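Local coordinates for protein glycerol Dehydrogenase (Unidentified, PDB 5XN8) that probably catalyses the NAD-dependent, metal-assisted oxidation of glycerol to dihydroxyacetone, allowing microorganisms to use glycerol as a carbon source without oxygen, at residues 295-300 and 360-365; 324-329 and 346-351. All blocks are in the same frame, centred on the assembly; numbering follows the deposited sequence.

Interaction 1 (295-300 and 360-365); sequences TVLGFC and QQWLAR
Leu297 and Trp362 carry most of this contact, and its apolar part is a CH-pi interaction. CB of Leu297 sits 3.8 Å from the centroid of the five-membered ring of Trp362, only 2° off the ring normal, so the methylene lies squarely over that half of the indole face. CD1 of Leu297 extends the overlap toward the backbone of helix 345-363, reaching CB of Trp362 at 3.9 Å. The indole is projected across the gap because its CG lies anti to the backbone N (chi1 -175°). Backbone atoms supply the second kind of contact: CA of Gly298 comes within 3.7 Å of CZ2 of Trp362, approaching obliquely. The carbonyl oxygen of Leu297 also lies above the indole face, 3.7 Å from NE1 of Trp362, too far and too far from the ring plane for a hydrogen bond. On the opposite face, NE of Arg365, the C-terminal residue, lies 3.4 Å above the plane of Trp362. Behind, Val296 packs on helix 162-185. The chemistry is thus chiefly dispersive: one aromatic surface joins the last turn of the chain's final helix to helix 290-303, within the all-helical part of this iron-containing alcohol dehydrogenase family member.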
loop_
_atom_site.group_PDB
_atom_site.type_symbol
_atom_site.label_atom_id
_atom_site.label_comp_id
_atom_site.label_asym_id
_atom_site.label_seq_id
_atom_site.Cartn_x
_atom_site.Cartn_y
_atom_site.Cartn_z
ATOM N N THR A 295 -20.079 7.952 2.738
ATOM C CA THR A 295 -19.658 8.034 4.138
ATOM C C THR A 295 -20.556 8.968 4.963
ATOM O O THR A 295 -20.846 8.677 6.126
ATOM C CB THR A 295 -18.168 8.426 4.333
ATOM O OG1 THR A 295 -18.069 9.150 5.565
ATOM C CG2 THR A 295 -17.611 9.323 3.309
ATOM N N VAL A 296 -21.002 10.071 4.356
ATOM C CA VAL A 296 -21.892 11.031 5.010
ATOM C C VAL A 296 -23.321 10.486 5.116
ATOM O O VAL A 296 -23.959 10.613 6.160
ATOM C CB VAL A 296 -21.880 12.394 4.290
ATOM C CG1 VAL A 296 -22.927 13.343 4.868
ATOM C CG2 VAL A 296 -20.503 13.022 4.396
ATOM N N LEU A 297 -23.828 9.911 4.032
ATOM C CA LEU A 297 -25.110 9.215 4.057
ATOM C C LEU A 297 -25.115 8.106 5.119
ATOM O O LEU A 297 -26.056 8.000 5.920
ATOM C CB LEU A 297 -25.409 8.591 2.691
ATOM C CG LEU A 297 -25.876 9.487 1.552
ATOM C CD1 LEU A 297 -25.887 8.675 0.268
ATOM C CD2 LEU A 297 -27.248 10.126 1.814
ATOM N N GLY A 298 -24.053 7.299 5.117
ATOM C CA GLY A 298 -23.873 6.222 6.082
ATOM C C GLY A 298 -23.830 6.693 7.511
ATOM O O GLY A 298 -24.454 6.091 8.375
ATOM N N PHE A 299 -23.118 7.786 7.753
ATOM C CA PHE A 299 -23.073 8.412 9.078
ATOM C C PHE A 299 -24.456 8.889 9.506
ATOM O O PHE A 299 -24.921 8.526 10.595
ATOM C CB PHE A 299 -22.086 9.582 9.101
ATOM C CG PHE A 299 -22.086 10.351 10.391
ATOM C CD1 PHE A 299 -21.367 9.888 11.488
ATOM C CD2 PHE A 299 -22.800 11.541 10.513
ATOM C CE1 PHE A 299 -21.385 10.569 12.692
ATOM C CE2 PHE A 299 -22.810 12.238 11.708
ATOM C CZ PHE A 299 -22.103 11.747 12.800
ATOM N N CYS A 300 -25.096 9.692 8.653
ATOM C CA CYS A 300 -26.433 10.238 8.932
ATOM C C CYS A 300 -27.498 9.156 9.224
ATOM O O CYS A 300 -28.213 9.253 10.214
ATOM C CB CYS A 300 -26.910 11.145 7.778
ATOM S SG CYS A 300 -26.167 12.784 7.682
ATOM N N GLN A 360 -32.887 8.656 -0.781
ATOM C CA GLN A 360 -33.931 7.633 -0.972
ATOM C C GLN A 360 -33.300 6.287 -1.346
ATOM O O GLN A 360 -33.515 5.287 -0.677
ATOM C CB GLN A 360 -34.952 8.056 -2.041
ATOM C CG GLN A 360 -35.879 9.176 -1.606
ATOM C CD GLN A 360 -37.010 9.438 -2.610
ATOM O OE1 GLN A 360 -37.637 8.515 -3.152
ATOM N NE2 GLN A 360 -37.278 10.708 -2.860
ATOM N N GLN A 361 -32.502 6.290 -2.411
ATOM C CA GLN A 361 -31.807 5.084 -2.863
ATOM C C GLN A 361 -30.985 4.422 -1.736
ATOM O O GLN A 361 -31.017 3.189 -1.565
ATOM C CB GLN A 361 -30.898 5.423 -4.033
ATOM C CG GLN A 361 -30.421 4.231 -4.849
ATOM C CD GLN A 361 -29.231 4.599 -5.715
ATOM O OE1 GLN A 361 -28.076 4.429 -5.303
ATOM N NE2 GLN A 361 -29.502 5.160 -6.892
ATOM N N TRP A 362 -30.293 5.252 -0.955
ATOM C CA TRP A 362 -29.477 4.795 0.164
ATOM C C TRP A 362 -30.289 4.104 1.263
ATOM O O TRP A 362 -29.914 3.044 1.765
ATOM C CB TRP A 362 -28.694 5.977 0.763
ATOM C CG TRP A 362 -27.762 5.555 1.832
ATOM C CD1 TRP A 362 -27.985 5.606 3.172
ATOM C CD2 TRP A 362 -26.466 4.969 1.657
ATOM N NE1 TRP A 362 -26.902 5.106 3.851
ATOM C CE2 TRP A 362 -25.946 4.716 2.948
ATOM C CE3 TRP A 362 -25.681 4.641 0.534
ATOM C CZ2 TRP A 362 -24.689 4.144 3.158
ATOM C CZ3 TRP A 362 -24.433 4.059 0.740
ATOM C CH2 TRP A 362 -23.947 3.824 2.050
ATOM N N LEU A 363 -31.397 4.713 1.645
ATOM C CA LEU A 363 -32.289 4.123 2.641
ATOM C C LEU A 363 -33.026 2.854 2.179
ATOM O O LEU A 363 -33.489 2.066 3.020
ATOM C CB LEU A 363 -33.311 5.172 3.105
ATOM C CG LEU A 363 -32.743 6.361 3.877
ATOM C CD1 LEU A 363 -33.849 7.384 4.083
ATOM C CD2 LEU A 363 -32.108 5.932 5.195
ATOM N N ALA A 364 -33.139 2.662 0.863
ATOM C CA ALA A 364 -33.874 1.531 0.271
ATOM C C ALA A 364 -32.997 0.382 -0.248
ATOM O O ALA A 364 -33.519 -0.538 -0.884
ATOM C CB ALA A 364 -34.748 2.045 -0.862
ATOM N N ARG A 365 -31.695 0.404 0.050
ATOM C CA ARG A 365 -30.733 -0.492 -0.602
ATOM C C ARG A 365 -30.645 -1.868 0.066
ATOM O O ARG A 365 -30.816 -2.004 1.282
ATOM C CB ARG A 365 -29.351 0.168 -0.659
ATOM C CG ARG A 365 -28.585 0.171 0.662
ATOM C CD ARG A 365 -27.494 1.237 0.650
ATOM N NE ARG A 365 -26.874 1.406 1.961
ATOM C CZ ARG A 365 -25.973 0.605 2.524
ATOM N NH1 ARG A 365 -25.562 -0.508 1.916
ATOM N NH2 ARG A 365 -25.493 0.921 3.731
#

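Interaction 2 (324-329 and 346-351); sequences AVAKAT and EQVHAA
Ala326 lays its methyl against the backbone of the facing helix, CB meeting N of His349 at 3.7 Å and CB of His349 at 3.9 Å. So small a side chain lets the backbones come close, with the CA atoms of Ala326 and His349 5.3 Å apart and the axes of the two short segments 8.2 Å apart at closest, their N-to-C directions 128° apart. Val348 fills the other half with a single branch. Its CG1, anti to the backbone N (chi1 166°), rests 3.9 Å from CA of Ala326 and also reaches CG2 of Thr329 at 4.1 Å. The hydroxyl of Thr329 turns back into its own helix, where OG1 donates to O of Val325 at 2.6 Å. That oxygen also accepts from N of Thr329, the two donors arriving from opposite faces of the carbonyl plane. NE2 of His349 is hydrogen-bonded to OD1 of Asp319, earlier on helix 318-329, and the His349 side chain also packs on Val225 of the second subunit. Helix 252-260, against Val325 and Thr329, carries His254, a zinc ligand whose side chain is about 9 Å from that of Thr329; helix 271-285 meets Gln347 and Ala351.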
loop_
_atom_site.group_PDB
_atom_site.type_symbol
_atom_site.label_atom_id
_atom_site.label_comp_id
_atom_site.label_asym_id
_atom_site.label_seq_id
_atom_site.Cartn_x
_atom_site.Cartn_y
_atom_site.Cartn_z
ATOM N N ALA A 324 -38.607 27.775 -4.035
ATOM C CA ALA A 324 -38.666 28.862 -3.043
ATOM C C ALA A 324 -37.526 28.794 -2.013
ATOM O O ALA A 324 -36.962 29.828 -1.653
ATOM C CB ALA A 324 -40.016 28.869 -2.341
ATOM N N VAL A 325 -37.207 27.583 -1.542
ATOM C CA VAL A 325 -36.062 27.339 -0.644
ATOM C C VAL A 325 -34.739 27.706 -1.324
ATOM O O VAL A 325 -33.840 28.238 -0.684
ATOM C CB VAL A 325 -36.021 25.865 -0.154
ATOM C CG1 VAL A 325 -34.696 25.495 0.497
ATOM C CG2 VAL A 325 -37.162 25.603 0.819
ATOM N N ALA A 326 -34.637 27.402 -2.613
ATOM C CA ALA A 326 -33.469 27.738 -3.420
ATOM C C ALA A 326 -33.248 29.247 -3.600
ATOM O O ALA A 326 -32.100 29.707 -3.585
ATOM C CB ALA A 326 -33.573 27.064 -4.778
ATOM N N LYS A 327 -34.333 30.003 -3.797
ATOM C CA LYS A 327 -34.255 31.469 -3.915
ATOM C C LYS A 327 -33.799 32.112 -2.619
ATOM O O LYS A 327 -32.929 32.989 -2.628
ATOM C CB LYS A 327 -35.592 32.096 -4.304
ATOM C CG LYS A 327 -36.062 31.776 -5.715
ATOM C CD LYS A 327 -37.459 32.350 -5.999
ATOM C CE LYS A 327 -37.563 33.873 -5.895
ATOM N NZ LYS A 327 -38.972 34.375 -5.977
ATOM N N ALA A 328 -34.408 31.691 -1.516
ATOM C CA ALA A 328 -34.090 32.236 -0.200
ATOM C C ALA A 328 -32.673 31.873 0.252
ATOM O O ALA A 328 -32.061 32.629 1.007
ATOM C CB ALA A 328 -35.118 31.779 0.828
ATOM N N THR A 329 -32.166 30.727 -0.213
ATOM C CA THR A 329 -30.773 30.317 -0.007
ATOM C C THR A 329 -29.779 31.281 -0.656
ATOM O O THR A 329 -28.755 31.603 -0.057
ATOM C CB THR A 329 -30.513 28.895 -0.572
ATOM O OG1 THR A 329 -31.391 27.956 0.047
ATOM C CG2 THR A 329 -29.078 28.437 -0.318
ATOM N N GLU A 346 -31.176 28.017 -9.473
ATOM C CA GLU A 346 -31.393 26.787 -10.255
ATOM C C GLU A 346 -30.481 25.639 -9.805
ATOM O O GLU A 346 -30.919 24.495 -9.723
ATOM C CB GLU A 346 -31.195 27.035 -11.762
ATOM C CG GLU A 346 -32.246 27.924 -12.423
ATOM C CD GLU A 346 -31.961 29.426 -12.363
ATOM O OE1 GLU A 346 -31.088 29.872 -11.566
ATOM O OE2 GLU A 346 -32.645 30.168 -13.098
ATOM N N GLN A 347 -29.228 25.945 -9.494
ATOM C CA GLN A 347 -28.249 24.908 -9.157
ATOM C C GLN A 347 -28.356 24.453 -7.688
ATOM O O GLN A 347 -27.938 23.336 -7.376
ATOM C CB GLN A 347 -26.827 25.307 -9.578
ATOM C CG GLN A 347 -25.855 25.718 -8.487
ATOM C CD GLN A 347 -24.495 26.142 -9.041
ATOM O OE1 GLN A 347 -24.401 26.694 -10.158
ATOM N NE2 GLN A 347 -23.417 25.908 -8.259
ATOM N N VAL A 348 -28.904 25.293 -6.806
ATOM C CA VAL A 348 -29.283 24.848 -5.445
ATOM C C VAL A 348 -30.556 23.964 -5.472
ATOM O O VAL A 348 -30.630 22.971 -4.754
ATOM C CB VAL A 348 -29.442 26.047 -4.460
ATOM C CG1 VAL A 348 -30.150 25.669 -3.159
ATOM C CG2 VAL A 348 -28.084 26.639 -4.138
ATOM N N HIS A 349 -31.547 24.342 -6.276
ATOM C CA HIS A 349 -32.750 23.522 -6.499
ATOM C C HIS A 349 -32.319 22.128 -6.989
ATOM O O HIS A 349 -32.713 21.114 -6.415
ATOM C CB HIS A 349 -33.683 24.243 -7.497
ATOM C CG HIS A 349 -34.850 23.433 -7.987
ATOM N ND1 HIS A 349 -34.774 22.613 -9.090
ATOM C CD2 HIS A 349 -36.142 23.393 -7.574
ATOM C CE1 HIS A 349 -35.958 22.067 -9.313
ATOM N NE2 HIS A 349 -36.805 22.514 -8.400
ATOM N N ALA A 350 -31.468 22.116 -8.009
ATOM C CA ALA A 350 -30.872 20.897 -8.566
ATOM C C ALA A 350 -30.199 20.008 -7.535
ATOM O O ALA A 350 -30.432 18.790 -7.485
ATOM C CB ALA A 350 -29.861 21.266 -9.642
ATOM N N ALA A 351 -29.349 20.620 -6.716
ATOM C CA ALA A 351 -28.602 19.890 -5.707
ATOM C C ALA A 351 -29.522 19.260 -4.661
ATOM O O ALA A 351 -29.352 18.091 -4.309
ATOM C CB ALA A 351 -27.591 20.804 -5.046
#

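From the N terminus, the chain first builds the parallel sheet and its helices, then enters the helical region that holds both contacts. Helix 290-303 provides the first side of interaction 1, and helix 318-329 follows it with the first side of interaction 2. After residues 330-344, helix 345-363 returns past both: its start closes the short loop of interaction 2, spanning 16 residues, and its end closes the longer loop of interaction 1, spanning 59. Interaction 2 is therefore nested inside interaction 1. Their centres lie 22 Å apart, so the final helix ties two successive helices to itself near its opposite ends.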